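Mandelate racemase / muconate lactonizing enzyme, C-terminal domain protein (PDB 4JHM) is of unknown function but belongs to the enolase superfamily, whose members join an alpha+beta capping domain to a TIM-barrel-like domain. Local coordinates at residues Leu33-Ile39 with Gly52-Thr58; Leu13-Ala17 with Val365-Ser369; Met301-Leu305 with Ala331-Ser336; Ser69-Val74 with Ala103-Ile107; Gly248-Leu252 with Gln271-Cys276. Numbering follows the deposited sequence.

Contact 1. Residues Leu33-Ile39 with Gly52-Thr58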
# COMPACT_ATOMS: atom_id res chain seq x y z
N LEU A 33 -28.21 34.96 4.27
CA LEU A 33 -27.51 34.86 5.55
C LEU A 33 -27.39 36.21 6.24
O LEU A 33 -26.98 37.20 5.63
CB LEU A 33 -26.11 34.28 5.36
CG LEU A 33 -26.02 32.86 4.80
CD1 LEU A 33 -24.56 32.51 4.52
CD2 LEU A 33 -26.66 31.85 5.74
N LEU A 34 -27.74 36.23 7.52
CA LEU A 34 -27.54 37.40 8.37
C LEU A 34 -26.20 37.28 9.08
O LEU A 34 -25.96 36.33 9.83
CB LEU A 34 -28.66 37.51 9.41
CG LEU A 34 -29.97 38.19 9.00
CD1 LEU A 34 -30.41 37.78 7.60
CD2 LEU A 34 -31.05 37.88 10.02
N TYR A 35 -25.32 38.25 8.85
CA TYR A 35 -23.97 38.21 9.40
C TYR A 35 -23.89 38.87 10.77
O TYR A 35 -24.33 40.00 10.97
CB TYR A 35 -22.98 38.84 8.41
CG TYR A 35 -22.58 37.84 7.35
CD1 TYR A 35 -23.51 37.39 6.42
CD2 TYR A 35 -21.30 37.31 7.31
CE1 TYR A 35 -23.16 36.45 5.46
CE2 TYR A 35 -20.95 36.38 6.36
CZ TYR A 35 -21.88 35.95 5.44
OH TYR A 35 -21.53 35.02 4.49
N THR A 36 -23.33 38.12 11.72
CA THR A 36 -23.10 38.58 13.08
C THR A 36 -21.62 38.51 13.37
O THR A 36 -20.94 37.58 12.92
CB THR A 36 -23.78 37.67 14.10
OG1 THR A 36 -25.18 37.60 13.82
CG2 THR A 36 -23.57 38.19 15.50
N ASN A 37 -21.12 39.49 14.11
CA ASN A 37 -19.74 39.48 14.57
C ASN A 37 -19.71 39.29 16.08
O ASN A 37 -20.48 39.93 16.80
CB ASN A 37 -19.04 40.77 14.18
CG ASN A 37 -17.52 40.68 14.28
OD1 ASN A 37 -16.97 39.69 14.76
ND2 ASN A 37 -16.84 41.72 13.81
N ASN A 38 -18.85 38.40 16.56
CA ASN A 38 -18.70 38.15 17.99
C ASN A 38 -17.36 38.66 18.48
O ASN A 38 -16.32 38.20 18.03
CB ASN A 38 -18.81 36.65 18.27
CG ASN A 38 -20.10 36.06 17.74
OD1 ASN A 38 -21.18 36.32 18.28
ND2 ASN A 38 -20.00 35.27 16.68
N ILE A 39 -17.38 39.61 19.40
CA ILE A 39 -16.14 40.20 19.88
C ILE A 39 -15.87 39.89 21.34
O ILE A 39 -16.74 40.05 22.20
CB ILE A 39 -16.14 41.73 19.69
CG1 ILE A 39 -16.05 42.07 18.21
CG2 ILE A 39 -14.98 42.35 20.45
CD1 ILE A 39 -16.18 43.55 17.91
N GLY A 52 -10.36 40.03 20.17
CA GLY A 52 -10.50 38.88 19.29
C GLY A 52 -11.93 38.84 18.80
O GLY A 52 -12.79 39.49 19.37
N ALA A 53 -12.18 38.07 17.74
CA ALA A 53 -13.50 38.05 17.13
C ALA A 53 -13.69 36.84 16.24
O ALA A 53 -12.76 36.39 15.57
CB ALA A 53 -13.71 39.32 16.32
N THR A 54 -14.91 36.31 16.22
CA THR A 54 -15.28 35.29 15.26
C THR A 54 -16.66 35.59 14.69
O THR A 54 -17.53 36.14 15.37
CB THR A 54 -15.26 33.87 15.86
OG1 THR A 54 -15.31 32.91 14.80
CG2 THR A 54 -16.45 33.66 16.79
N MSE A 55 -16.85 35.21 13.43
CA MSE A 55 -18.03 35.58 12.68
C MSE A 55 -19.02 34.46 12.66
O MSE A 55 -18.63 33.30 12.57
CB MSE A 55 -17.52 35.85 11.28
CG MSE A 55 -18.52 36.63 10.45
SE MSE A 55 -17.83 36.76 8.62
CE MSE A 55 -18.01 34.89 8.04
N SER A 56 -20.30 34.80 12.75
CA SER A 56 -21.37 33.82 12.58
C SER A 56 -22.21 34.22 11.36
O SER A 56 -22.29 35.39 11.01
CB SER A 56 -22.28 33.78 13.81
OG SER A 56 -21.53 33.74 15.00
N TYR A 57 -22.82 33.23 10.72
CA TYR A 57 -23.76 33.50 9.63
C TYR A 57 -24.97 32.59 9.79
O TYR A 57 -24.88 31.38 9.60
CB TYR A 57 -23.09 33.32 8.27
CG TYR A 57 -21.97 32.32 8.27
CD1 TYR A 57 -20.67 32.70 8.58
CD2 TYR A 57 -22.20 30.98 7.97
CE1 TYR A 57 -19.64 31.79 8.60
CE2 TYR A 57 -21.17 30.06 7.99
CZ TYR A 57 -19.89 30.46 8.30
OH TYR A 57 -18.87 29.54 8.31
N THR A 58 -26.11 33.19 10.14
CA THR A 58 -27.32 32.45 10.45
C THR A 58 -28.49 32.94 9.60
O THR A 58 -28.37 33.92 8.88
CB THR A 58 -27.69 32.63 11.93
OG1 THR A 58 -27.77 34.03 12.23
CG2 THR A 58 -26.64 31.98 12.81
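Residues 33-39 and 52-58 are the two arms of a beta hairpin in the N-terminal capping domain, with short axes approaching to 4.7 Å and N-to-C directions at 156°. Hydrogen-bonded and non-hydrogen-bonded antiparallel pairs alternate from Leu34 with Thr58 to Ile39 with Ala53. The straightest bonds, Thr36 N to Ser56 O (3.0 Å, 173°) and Ser56 N to Thr36 O (2.9 Å, 167°), hold the middle. On the face carrying Tyr35, Asn37 and Met55, the Tyr35 ring leans over the opposite strand. Tyr57 CB bulges into one ring face, 4.1 Å from the centroid and 13° off the normal, a CH-pi contact, while Met55 fills the space at the ring edge, its SE 4.9 Å from the centroid (Met-aromatic). Small Ala53 leaves a hollow for Asn37, whose OD1 lies 3.6 Å from Ala53 CB. On the other face Asn38 reaches across, ND2 donating to Ser56 OG (2.7 Å) and to Thr54 O (2.9 Å). Thr36 OG1 and Ser56 OG also bond Asp63, and Thr54 OG1 bonds Thr274. These buried hydroxyls and Asn38 ND2 have partners, whereas across the Tyr35 face ring, selenium and methyl packing prevails, Tyr35 OH bonding Trp26.

Contact 2. Residues Leu13-Ala17 with Val365-Ser369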
# COMPACT_ATOMS: atom_id res chain seq x y z
N LEU A 13 -18.19 40.55 26.37
CA LEU A 13 -18.61 39.82 25.19
C LEU A 13 -19.62 40.64 24.40
O LEU A 13 -20.51 41.25 24.98
CB LEU A 13 -19.24 38.49 25.58
CG LEU A 13 -18.38 37.57 26.45
CD1 LEU A 13 -19.03 36.20 26.56
CD2 LEU A 13 -16.97 37.48 25.90
N TYR A 14 -19.47 40.66 23.08
CA TYR A 14 -20.38 41.40 22.21
C TYR A 14 -20.81 40.57 21.01
O TYR A 14 -20.07 39.74 20.50
CB TYR A 14 -19.73 42.69 21.74
CG TYR A 14 -19.43 43.66 22.85
CD1 TYR A 14 -20.41 44.49 23.36
CD2 TYR A 14 -18.16 43.73 23.41
CE1 TYR A 14 -20.15 45.37 24.38
CE2 TYR A 14 -17.88 44.61 24.44
CZ TYR A 14 -18.88 45.43 24.92
OH TYR A 14 -18.61 46.30 25.94
N ALA A 15 -22.04 40.82 20.56
CA ALA A 15 -22.55 40.25 19.33
C ALA A 15 -23.31 41.35 18.61
O ALA A 15 -24.40 41.76 19.03
CB ALA A 15 -23.47 39.07 19.63
N LEU A 16 -22.72 41.86 17.53
CA LEU A 16 -23.27 42.99 16.82
C LEU A 16 -23.54 42.67 15.36
O LEU A 16 -23.06 41.67 14.83
CB LEU A 16 -22.35 44.21 16.94
CG LEU A 16 -20.85 44.01 16.70
CD1 LEU A 16 -20.21 45.30 16.21
CD2 LEU A 16 -20.15 43.53 17.96
N ALA A 17 -24.31 43.54 14.71
CA ALA A 17 -24.71 43.37 13.31
C ALA A 17 -25.29 44.67 12.78
O ALA A 17 -25.43 45.64 13.52
CB ALA A 17 -25.72 42.24 13.19
N VAL A 365 -19.85 49.84 18.59
CA VAL A 365 -20.22 48.45 18.85
C VAL A 365 -21.38 48.39 19.84
O VAL A 365 -22.38 47.71 19.58
CB VAL A 365 -19.04 47.59 19.37
CG1 VAL A 365 -17.90 47.57 18.37
CG2 VAL A 365 -18.55 48.09 20.72
N LYS A 366 -21.26 49.12 20.95
CA LYS A 366 -22.35 49.18 21.92
C LYS A 366 -23.65 49.40 21.16
O LYS A 366 -24.64 48.69 21.38
CB LYS A 366 -22.12 50.30 22.93
N GLU A 367 -23.63 50.37 20.24
CA GLU A 367 -24.80 50.72 19.43
C GLU A 367 -25.33 49.56 18.56
O GLU A 367 -26.54 49.41 18.39
CB GLU A 367 -24.46 51.93 18.54
CG GLU A 367 -25.53 52.31 17.53
CD GLU A 367 -26.86 52.66 18.17
OE1 GLU A 367 -26.89 52.94 19.39
OE2 GLU A 367 -27.88 52.67 17.45
N ALA A 368 -24.42 48.75 18.02
CA ALA A 368 -24.83 47.66 17.13
C ALA A 368 -25.03 46.35 17.88
O ALA A 368 -25.48 45.36 17.31
CB ALA A 368 -23.80 47.46 16.02
N SER A 369 -24.70 46.34 19.17
CA SER A 369 -24.67 45.11 19.95
C SER A 369 -26.06 44.73 20.47
O SER A 369 -26.60 45.39 21.35
CB SER A 369 -23.69 45.26 21.12
OG SER A 369 -23.57 44.06 21.84
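The chain of residues 365-369 changes from helix to strand just where it meets residues 13-17. Ser369 is the first residue to leave helical angles, with phi/psi of -83°/110°, although its N still bonds Lys366 O at 3.2 Å. It pairs with Leu16 as an antiparallel non-hydrogen-bonded pair, the CA atoms of Leu16 and Ser369 only 4.0 Å apart. Backbone contacts around the pair are modest: Ala17 N reaches Ala368 O at 3.4 Å in a weak hydrogen bond, Leu16 CA gives a CA-H...O contact to the same Ala368 O at 3.3 Å, and Ser369 CA makes another to Ala15 O at 3.5 Å. Side chains supply the packing. Leu16 lies against the last helical turn, its CB 3.7 Å from Ala368 CB and its CD1 3.9 Å from Val365 CG1. The Tyr14 ring presents its edge to the other segment, with CD1 3.5 Å from Ser369 OG. Ala15 directs its CA-to-CB bond away from residues 365-369. The contact brings the C-terminal part of the chain back to the capping domain near its N-terminal strand, as in other enolase-superfamily proteins. Strand 8-16 thus lies between strands 34-44 and 369-376 of the antiparallel sheet, while Leu13 and Ala15 pack on helix 65-73.

Contact 3. Residues Met301-Leu305 with Ala331-Ser336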
# COMPACT_ATOMS: atom_id res chain seq x y z
N MSE A 301 -11.95 35.99 5.05
CA MSE A 301 -13.22 36.65 4.76
C MSE A 301 -13.96 36.90 6.05
O MSE A 301 -14.25 35.97 6.79
CB MSE A 301 -14.06 35.77 3.84
CG MSE A 301 -15.53 35.76 4.24
SE MSE A 301 -16.62 36.31 2.71
CE MSE A 301 -17.42 34.56 2.26
N GLY A 302 -14.27 38.16 6.32
CA GLY A 302 -15.00 38.53 7.53
C GLY A 302 -14.74 39.96 7.96
O GLY A 302 -14.35 40.79 7.15
N TYR A 303 -14.96 40.24 9.23
CA TYR A 303 -14.79 41.58 9.77
C TYR A 303 -13.33 41.86 10.04
O TYR A 303 -12.55 40.92 10.19
CB TYR A 303 -15.60 41.74 11.05
CG TYR A 303 -17.09 41.66 10.83
CD1 TYR A 303 -17.82 42.79 10.49
CD2 TYR A 303 -17.76 40.45 10.93
CE1 TYR A 303 -19.18 42.72 10.27
CE2 TYR A 303 -19.12 40.37 10.72
CZ TYR A 303 -19.83 41.51 10.40
OH TYR A 303 -21.18 41.43 10.19
N THR A 304 -12.96 43.13 10.12
CA THR A 304 -11.55 43.53 10.14
C THR A 304 -10.73 42.74 11.17
O THR A 304 -9.57 42.40 10.90
CB THR A 304 -11.38 45.04 10.38
OG1 THR A 304 -12.48 45.53 11.14
CG2 THR A 304 -11.32 45.78 9.05
N LEU A 305 -11.31 42.46 12.32
CA LEU A 305 -10.63 41.64 13.32
C LEU A 305 -10.34 40.24 12.78
O LEU A 305 -9.23 39.73 12.92
CB LEU A 305 -11.46 41.54 14.61
CG LEU A 305 -11.10 42.58 15.66
CD1 LEU A 305 -12.12 42.57 16.79
CD2 LEU A 305 -9.70 42.31 16.20
N ALA A 331 -19.28 46.82 4.61
CA ALA A 331 -20.10 45.98 5.47
C ALA A 331 -19.28 45.41 6.63
O ALA A 331 -19.70 45.47 7.79
CB ALA A 331 -20.73 44.85 4.67
N PHE A 332 -18.10 44.89 6.32
CA PHE A 332 -17.24 44.25 7.31
C PHE A 332 -16.32 45.24 8.02
O PHE A 332 -15.34 44.84 8.65
CB PHE A 332 -16.41 43.15 6.65
CG PHE A 332 -17.24 42.02 6.12
CD1 PHE A 332 -17.91 41.17 6.99
CD2 PHE A 332 -17.35 41.80 4.76
CE1 PHE A 332 -18.67 40.12 6.51
CE2 PHE A 332 -18.11 40.75 4.28
CZ PHE A 332 -18.77 39.91 5.15
N GLU A 333 -16.63 46.53 7.93
CA GLU A 333 -15.85 47.53 8.65
C GLU A 333 -16.65 48.12 9.82
O GLU A 333 -16.35 49.22 10.29
CB GLU A 333 -15.38 48.61 7.68
CG GLU A 333 -14.40 48.10 6.63
CD GLU A 333 -13.96 49.17 5.64
OE1 GLU A 333 -14.67 50.18 5.49
OE2 GLU A 333 -12.90 49.00 5.01
N LEU A 334 -17.64 47.37 10.31
CA LEU A 334 -18.47 47.80 11.43
C LEU A 334 -17.66 48.31 12.62
O LEU A 334 -16.70 47.67 13.06
CB LEU A 334 -19.37 46.65 11.91
CG LEU A 334 -20.85 46.73 11.52
CD1 LEU A 334 -21.05 46.35 10.06
CD2 LEU A 334 -21.68 45.82 12.42
N ALA A 335 -18.06 49.47 13.14
CA ALA A 335 -17.49 50.01 14.38
C ALA A 335 -15.96 49.92 14.43
O ALA A 335 -15.38 49.77 15.51
CB ALA A 335 -18.09 49.30 15.58
N SER A 336 -15.32 50.01 13.28
CA SER A 336 -13.87 49.90 13.20
C SER A 336 -13.22 51.21 12.80
O SER A 336 -13.60 51.83 11.82
CB SER A 336 -13.47 48.82 12.21
OG SER A 336 -12.07 48.60 12.26
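Thr304 N donates to Phe332 O at 3.3 Å (138°), joining two loop regions of the TIM-barrel-like domain where helix 304-316 begins. Tyr303 occupies the N-cap position, so Thr304 heads the first turn, where amides lack acceptors in the helix itself, and a carbonyl from residues 331-336 takes the bond instead. A second polar link, Thr304 OG1 to Ser336 OG at 3.3 Å, is weak, and the position of Ser336 OG, which also bonds Thr338 O, is less certain. Beside the amide bond, Tyr303 CA makes a CA-H...O contact with the same Phe332 O at 3.5 Å. Packing centres on Phe332, which gives up 118 Å² to the other segment. Its edge points at the face of Tyr303 in a T-shaped pair, with centroids 5.0 Å apart and planes at 78°, while Gly302 CA lies over a face of the Phe332 ring. Gly302 has phi/psi of 155°/-158°, at which a CB would jam against the Met301 carbonyl. Tyr303 also packs on Tyr35, Asn37 and Met55, so the aromatic pair adjoins the hairpin of the capping domain. Within that pair, Tyr303 CE1 and Phe332 CD1 are 3.8 Å apart.

Contact 4. Residues Ser69-Val74 with Ala103-Ile107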
# COMPACT_ATOMS: atom_id res chain seq x y z
N SER A 69 -22.11 30.58 23.93
CA SER A 69 -21.09 29.56 24.16
C SER A 69 -19.93 30.18 24.91
O SER A 69 -19.41 29.59 25.86
CB SER A 69 -20.60 29.00 22.82
OG SER A 69 -19.45 28.19 23.01
N LEU A 70 -19.54 31.37 24.49
CA LEU A 70 -18.48 32.13 25.14
C LEU A 70 -18.82 32.44 26.58
O LEU A 70 -17.94 32.47 27.45
CB LEU A 70 -18.23 33.43 24.37
CG LEU A 70 -17.25 33.31 23.20
CD1 LEU A 70 -17.51 34.38 22.16
CD2 LEU A 70 -15.81 33.39 23.71
N ARG A 71 -20.10 32.67 26.85
CA ARG A 71 -20.56 32.98 28.21
C ARG A 71 -20.15 31.90 29.20
O ARG A 71 -19.78 32.19 30.33
CB ARG A 71 -22.08 33.13 28.24
CG ARG A 71 -22.64 33.35 29.64
CD ARG A 71 -24.14 33.61 29.60
NE ARG A 71 -24.59 34.39 30.74
CZ ARG A 71 -25.11 33.88 31.85
NH1 ARG A 71 -25.27 32.57 31.97
NH2 ARG A 71 -25.49 34.69 32.84
N THR A 72 -20.24 30.64 28.78
CA THR A 72 -19.99 29.51 29.67
C THR A 72 -18.50 29.24 29.83
O THR A 72 -18.08 28.54 30.76
CB THR A 72 -20.71 28.24 29.16
OG1 THR A 72 -20.15 27.83 27.91
CG2 THR A 72 -22.19 28.51 28.98
N ILE A 73 -17.70 29.79 28.93
CA ILE A 73 -16.26 29.54 28.90
C ILE A 73 -15.47 30.55 29.73
O ILE A 73 -14.60 30.18 30.52
CB ILE A 73 -15.73 29.60 27.46
CG1 ILE A 73 -16.23 28.41 26.65
CG2 ILE A 73 -14.21 29.62 27.47
CD1 ILE A 73 -15.91 28.51 25.18
N VAL A 74 -15.80 31.83 29.55
CA VAL A 74 -14.94 32.93 29.99
C VAL A 74 -14.90 33.25 31.49
O VAL A 74 -13.96 33.91 31.94
CB VAL A 74 -15.27 34.23 29.23
CG1 VAL A 74 -15.07 34.04 27.73
CG2 VAL A 74 -16.69 34.69 29.53
N ALA A 103 -15.88 29.16 18.84
CA ALA A 103 -16.24 29.95 20.01
C ALA A 103 -15.02 30.27 20.88
O ALA A 103 -15.05 31.22 21.66
CB ALA A 103 -17.29 29.21 20.83
N LYS A 104 -13.96 29.49 20.74
CA LYS A 104 -12.76 29.66 21.57
C LYS A 104 -11.67 30.47 20.86
O LYS A 104 -10.78 31.02 21.51
CB LYS A 104 -12.21 28.30 21.98
CG LYS A 104 -13.18 27.47 22.80
CD LYS A 104 -12.77 26.00 22.85
CE LYS A 104 -13.77 25.17 23.64
NZ LYS A 104 -13.42 23.72 23.63
N SER A 105 -11.74 30.54 19.53
CA SER A 105 -10.71 31.21 18.74
C SER A 105 -10.49 32.67 19.13
O SER A 105 -9.35 33.12 19.20
CB SER A 105 -11.04 31.11 17.25
OG SER A 105 -10.92 29.77 16.79
N PRO A 106 -11.57 33.42 19.39
CA PRO A 106 -11.39 34.83 19.74
C PRO A 106 -10.65 35.06 21.06
O PRO A 106 -9.95 36.06 21.21
CB PRO A 106 -12.83 35.36 19.85
CG PRO A 106 -13.68 34.35 19.15
CD PRO A 106 -12.99 33.04 19.33
N ILE A 107 -10.79 34.14 22.01
CA ILE A 107 -10.14 34.29 23.30
C ILE A 107 -8.63 34.10 23.14
O ILE A 107 -7.85 34.89 23.64
CB ILE A 107 -10.67 33.28 24.34
CG1 ILE A 107 -12.19 33.40 24.47
CG2 ILE A 107 -10.01 33.51 25.70
CD1 ILE A 107 -12.86 32.20 25.11
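Ile107 pushes its CD1 into a hollow lined by three side chains of residues 69-74, lying 3.5 Å from Leu70 CD2, 3.7 Å from Ile73 CG2 and 3.9 Å from Val74 CG1. Leu70 reaches back over the other helix, its CD2 only 3.1 Å from Ala103 O. At the small Ala103, whose CA is 6.0 Å from Leu70 CA, Ser69 comes in closely: its OG is 3.2 Å from Ala103 CB, while that hydroxyl bonds Thr97. These are two helices of the capping domain, 65-73 and 100-119, whose short axes stay 10.0 Å apart at closest approach and cross at -57°. Leu70 also touches Leu13 and Val40 on neighbouring strands, so the helix pair packs against the antiparallel sheet. Helix 100-119 is kinked at Pro106, whose N has no hydrogen to give; Ile107 N makes a weak 3.2 Å bond to Lys104 O. Lys104 contributes its aliphatic part, CG standing 3.8 Å from Ile73 CD1, and its NZ bonds Arg95 O.

Contact 5. Residues Gly248-Leu252 with Gln271-Cys276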
# COMPACT_ATOMS: atom_id res chain seq x y z
N GLY A 248 -12.49 24.74 4.40
CA GLY A 248 -11.70 25.44 5.40
C GLY A 248 -12.36 25.60 6.76
O GLY A 248 -11.80 26.25 7.65
N ASN A 249 -13.53 25.00 6.92
CA ASN A 249 -14.29 25.14 8.16
C ASN A 249 -14.80 23.81 8.70
O ASN A 249 -15.66 23.79 9.58
CB ASN A 249 -15.48 26.08 7.95
CG ASN A 249 -15.06 27.46 7.52
OD1 ASN A 249 -14.51 28.23 8.30
ND2 ASN A 249 -15.32 27.79 6.26
N CYS A 250 -14.27 22.72 8.19
CA CYS A 250 -14.73 21.41 8.61
C CYS A 250 -13.62 20.61 9.30
O CYS A 250 -13.79 20.17 10.44
CB CYS A 250 -15.29 20.66 7.41
SG CYS A 250 -16.59 21.59 6.57
N LEU A 251 -12.48 20.44 8.62
CA LEU A 251 -11.33 19.76 9.21
C LEU A 251 -10.39 20.78 9.85
O LEU A 251 -9.66 21.49 9.16
CB LEU A 251 -10.58 18.97 8.14
CG LEU A 251 -11.44 17.99 7.32
CD1 LEU A 251 -10.56 16.99 6.57
CD2 LEU A 251 -12.41 17.24 8.21
N LEU A 252 -10.39 20.83 11.19
CA LEU A 252 -9.76 21.92 11.93
C LEU A 252 -8.57 21.53 12.81
O LEU A 252 -7.82 22.39 13.28
CB LEU A 252 -10.81 22.61 12.80
CG LEU A 252 -12.17 22.93 12.18
CD1 LEU A 252 -12.96 23.85 13.11
CD2 LEU A 252 -12.02 23.57 10.81
N GLN A 271 -7.36 27.33 6.40
CA GLN A 271 -7.83 27.46 7.76
C GLN A 271 -8.14 28.91 8.03
O GLN A 271 -7.69 29.79 7.31
CB GLN A 271 -6.78 26.99 8.75
CG GLN A 271 -6.44 25.52 8.65
CD GLN A 271 -7.46 24.65 9.34
OE1 GLN A 271 -8.58 24.50 8.87
NE2 GLN A 271 -7.07 24.06 10.47
N ASP A 272 -8.90 29.13 9.09
CA ASP A 272 -9.23 30.46 9.55
C ASP A 272 -8.84 30.49 11.01
O ASP A 272 -9.19 29.59 11.77
CB ASP A 272 -10.73 30.72 9.36
CG ASP A 272 -11.12 32.15 9.65
OD1 ASP A 272 -10.33 32.89 10.26
OD2 ASP A 272 -12.24 32.53 9.25
N ALA A 273 -8.09 31.51 11.41
CA ALA A 273 -7.64 31.63 12.78
C ALA A 273 -8.83 31.72 13.72
O ALA A 273 -8.77 31.26 14.86
CB ALA A 273 -6.74 32.84 12.93
N THR A 274 -9.92 32.31 13.24
CA THR A 274 -11.11 32.53 14.06
C THR A 274 -12.01 31.30 14.11
O THR A 274 -13.14 31.37 14.59
CB THR A 274 -11.95 33.69 13.51
OG1 THR A 274 -12.46 33.34 12.22
CG2 THR A 274 -11.12 34.95 13.41
N VAL A 275 -11.51 30.17 13.60
CA VAL A 275 -12.29 28.94 13.58
C VAL A 275 -11.52 27.76 14.16
O VAL A 275 -12.08 26.99 14.95
CB VAL A 275 -12.74 28.58 12.14
CG1 VAL A 275 -13.26 27.15 12.09
CG2 VAL A 275 -13.81 29.53 11.65
N CYS A 276 -10.25 27.62 13.80
CA CYS A 276 -9.49 26.42 14.16
C CYS A 276 -8.85 26.48 15.55
O CYS A 276 -8.14 25.56 15.94
CB CYS A 276 -8.41 26.12 13.11
SG CYS A 276 -7.10 27.36 12.98
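An Asx turn shapes one of the two loops that meet here in the TIM-barrel-like domain: Asp272 OD1 accepts from Thr274 N at 3.1 Å, with an angle of 165°. The turn tightens further as Val275 N and Cys276 N each bond Asp272 O at 3.0 Å, which brings Val275 round to point toward residues 248-252. There it meets Leu252, with Val275 CG1 3.5 Å from Leu252 CD1, and Asn249, whose OD1 is 3.7 Å from Val275 CG2. Cys276 adds a looser touch, its CB 4.3 Å from Leu252 CB. The backbones come closest at two places, with CA-CA distances of 5.0 Å for Gly248 with Gln271 and again for Leu252 with Cys276; Gly248 has a positive phi of 89°, which favours glycine. Asn249 and Asp272 find their strongest polar partners in Gln299 and Asn310. The first loop runs from strand 243-245 to helix 254-262, the second from that helix to helix 279-291, and Leu252 rests on Leu101 of helix 100-119.

In the fold
Contacts 1, 4 and 5 are buried, whereas contacts 2 and 3 are partly buried. Contacts 1 and 2 share the antiparallel sheet: Asn37 N lies 3.0 Å from Leu16 O, a probable hydrogen bond between adjacent strands. Contact 1, rich in backbone bonds, also meets the barrel domain, through packing on Tyr303 in contact 3 and a probable hydrogen bond from Thr54 OG1 to Thr274 O (2.7 Å) in contact 5. Contact 4 is a helix pair held by apolar packing, with Pro106 against the hairpin and Ser105 beside residues 273-276. The loop contacts differ: an aromatic pair dominates contact 3, a turn and aliphatic packing contact 5. Contacts 2 and 5 lie farthest apart, centres 24 Å.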